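Local coordinates for protein SAM-dependent O-methyltransferase (Thermotoga maritima, PDB 1O54) that probably methylates N1 of adenosine 58 in tRNA, using S-adenosyl-L-methionine as the methyl donor, and works as a tetramer, at residues 190-195 / 211-216. Sequence-based numbering, arbitrary orientation.
Sequences PDPWNY and TVCPTT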
loop_
_atom_site.group_PDB
_atom_site.type_symbol
_atom_site.label_atom_id
_atom_site.label_comp_id
_atom_site.label_asym_id
_atom_site.label_seq_id
_atom_site.Cartn_x
_atom_site.Cartn_y
_atom_site.Cartn_z
ATOM N N PRO A 190 -9.514 17.007 18.754
ATOM C CA PRO A 190 -8.119 16.664 19.047
ATOM C C PRO A 190 -7.958 15.497 20.047
ATOM O O PRO A 190 -6.921 14.822 20.068
ATOM C CB PRO A 190 -7.561 17.972 19.642
ATOM C CG PRO A 190 -8.514 19.045 19.205
ATOM C CD PRO A 190 -9.858 18.385 19.149
ATOM N N ASP A 191 -8.957 15.289 20.899
ATOM C CA ASP A 191 -8.834 14.401 22.044
ATOM C C ASP A 191 -10.083 13.551 22.203
ATOM O O ASP A 191 -10.829 13.685 23.181
ATOM C CB ASP A 191 -8.525 15.200 23.310
ATOM C CG ASP A 191 -9.557 16.269 23.617
ATOM O OD1 ASP A 191 -10.178 16.812 22.677
ATOM O OD2 ASP A 191 -9.798 16.599 24.803
ATOM N N PRO A 192 -10.341 12.698 21.214
ATOM C CA PRO A 192 -11.595 11.936 21.195
ATOM C C PRO A 192 -11.864 11.088 22.438
ATOM O O PRO A 192 -13.012 10.953 22.835
ATOM C CB PRO A 192 -11.474 11.087 19.913
ATOM C CG PRO A 192 -9.975 11.037 19.651
ATOM C CD PRO A 192 -9.509 12.422 20.018
ATOM N N TRP A 193 -10.817 10.565 23.084
ATOM C CA TRP A 193 -10.973 9.783 24.318
ATOM C C TRP A 193 -11.726 10.532 25.439
ATOM O O TRP A 193 -12.375 9.915 26.305
ATOM C CB TRP A 193 -9.608 9.298 24.822
ATOM C CG TRP A 193 -8.612 10.370 24.906
ATOM C CD1 TRP A 193 -8.372 11.165 25.989
ATOM C CD2 TRP A 193 -7.707 10.806 23.880
ATOM N NE1 TRP A 193 -7.401 12.087 25.688
ATOM C CE2 TRP A 193 -6.971 11.885 24.403
ATOM C CE3 TRP A 193 -7.463 10.415 22.555
ATOM C CZ2 TRP A 193 -6.002 12.566 23.660
ATOM C CZ3 TRP A 193 -6.503 11.078 21.825
ATOM C CH2 TRP A 193 -5.779 12.151 22.375
ATOM N N ASN A 194 -11.682 11.859 25.427
ATOM C CA ASN A 194 -12.391 12.641 26.422
ATOM C C ASN A 194 -13.895 12.802 26.173
ATOM O O ASN A 194 -14.590 13.379 27.002
ATOM C CB ASN A 194 -11.736 14.014 26.572
ATOM C CG ASN A 194 -10.394 13.935 27.272
ATOM O OD1 ASN A 194 -10.179 13.072 28.121
ATOM N ND2 ASN A 194 -9.484 14.811 26.905
ATOM N N TYR A 195 -14.390 12.313 25.037
ATOM C CA TYR A 195 -15.796 12.474 24.670
ATOM C C TYR A 195 -16.563 11.176 24.403
ATOM O O TYR A 195 -17.779 11.221 24.158
ATOM C CB TYR A 195 -15.875 13.396 23.469
ATOM C CG TYR A 195 -15.292 14.748 23.795
ATOM C CD1 TYR A 195 -13.996 15.089 23.400
ATOM C CD2 TYR A 195 -16.006 15.663 24.556
ATOM C CE1 TYR A 195 -13.463 16.296 23.699
ATOM C CE2 TYR A 195 -15.467 16.875 24.878
ATOM C CZ TYR A 195 -14.200 17.201 24.446
ATOM O OH TYR A 195 -13.678 18.443 24.794
ATOM N N THR A 211 -14.653 7.656 14.480
ATOM C CA THR A 211 -13.787 8.804 14.734
ATOM C C THR A 211 -12.521 8.654 13.853
ATOM O O THR A 211 -12.258 7.580 13.267
ATOM C CB THR A 211 -13.481 8.931 16.235
ATOM O OG1 THR A 211 -12.809 10.198 16.518
ATOM C CG2 THR A 211 -12.530 7.875 16.745
ATOM N N VAL A 212 -11.784 9.742 13.709
ATOM C CA VAL A 212 -10.533 9.726 12.960
ATOM C C VAL A 212 -9.425 10.218 13.873
ATOM O O VAL A 212 -9.652 11.114 14.713
ATOM C CB VAL A 212 -10.609 10.598 11.722
ATOM C CG1 VAL A 212 -11.522 9.953 10.671
ATOM C CG2 VAL A 212 -11.088 12.049 12.069
ATOM N N CYS A 213 -8.250 9.602 13.756
ATOM C CA CYS A 213 -7.082 9.941 14.548
ATOM C C CYS A 213 -5.893 10.079 13.596
ATOM O O CYS A 213 -5.679 9.232 12.752
ATOM C CB CYS A 213 -6.770 8.829 15.572
ATOM S SG CYS A 213 -7.976 8.652 16.891
ATOM N N PRO A 214 -5.120 11.147 13.705
ATOM C CA PRO A 214 -3.952 11.315 12.876
ATOM C C PRO A 214 -2.743 10.464 13.231
ATOM O O PRO A 214 -1.918 10.248 12.351
ATOM C CB PRO A 214 -3.600 12.800 13.055
ATOM C CG PRO A 214 -4.098 13.170 14.336
ATOM C CD PRO A 214 -5.372 12.342 14.527
ATOM N N THR A 215 -2.629 10.053 14.491
ATOM C CA THR A 215 -1.439 9.333 14.969
ATOM C C THR A 215 -1.820 7.971 15.573
ATOM O O THR A 215 -2.907 7.751 16.062
ATOM C CB THR A 215 -0.664 10.095 16.019
ATOM O OG1 THR A 215 -1.424 10.190 17.253
ATOM C CG2 THR A 215 -0.363 11.530 15.582
ATOM N N THR A 216 -0.833 7.093 15.609
ATOM C CA THR A 216 -1.031 5.784 16.235
ATOM C C THR A 216 -1.226 5.914 17.749
ATOM O O THR A 216 -2.021 5.179 18.357
ATOM C CB THR A 216 0.173 4.862 15.943
ATOM O OG1 THR A 216 1.380 5.494 16.383
ATOM C CG2 THR A 216 0.296 4.605 14.485
#
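Pro192 alone carries the 190-195 side of this small buried contact, its ring carbons CB and CG touching two residues of strand 207-213. CB lies 3.8 Å from Thr211 OG1, and CG meets Cys213 SG at 4.2 Å, so neighbouring ring carbons touch alternate residues of the strand. A compact, rigid ring without polar side-chain atoms suits this place, where Leu187 and Thr222 also pack on it. The Thr211 hydroxyl, turned anti to the backbone N (chi1 -170°), comes to lie against Pro192 CB, yet it donates its hydrogen bond elsewhere, to Leu187 O, so a buried polar group is satisfied while touching carbon. The small, apolar side chain of Cys213 also touches Thr222 of helix 216-228 and Ile265 of strand 263-269. In the Rossmann-like fold of class I methyltransferases, strands 182-187 and 207-213 are parallel neighbours joined through helix 196-202, a right-handed beta-alpha-beta crossover, and Pro192 belongs to the loop that leaves the first strand. Asp188, at the start of that loop, is predicted to bind S-adenosyl-L-methionine, and its side chain is about 6 Å from that of Thr211. Away from the strand the loop is more open and braces itself: Asn194 ND2 donates to Asp191 OD2 at 2.8 Å, nearly straight at 168°, on the anti side of OD2 and 25° out of the carboxylate plane. This carboxylate-amide bond makes aspartate and asparagine apt partners here; the backbone bond from Asn194 N to Asp191 O (3.0 Å) closes the turn, while Tyr195 N bonds to Pro192 O at 2.9 Å just before helix 196-202.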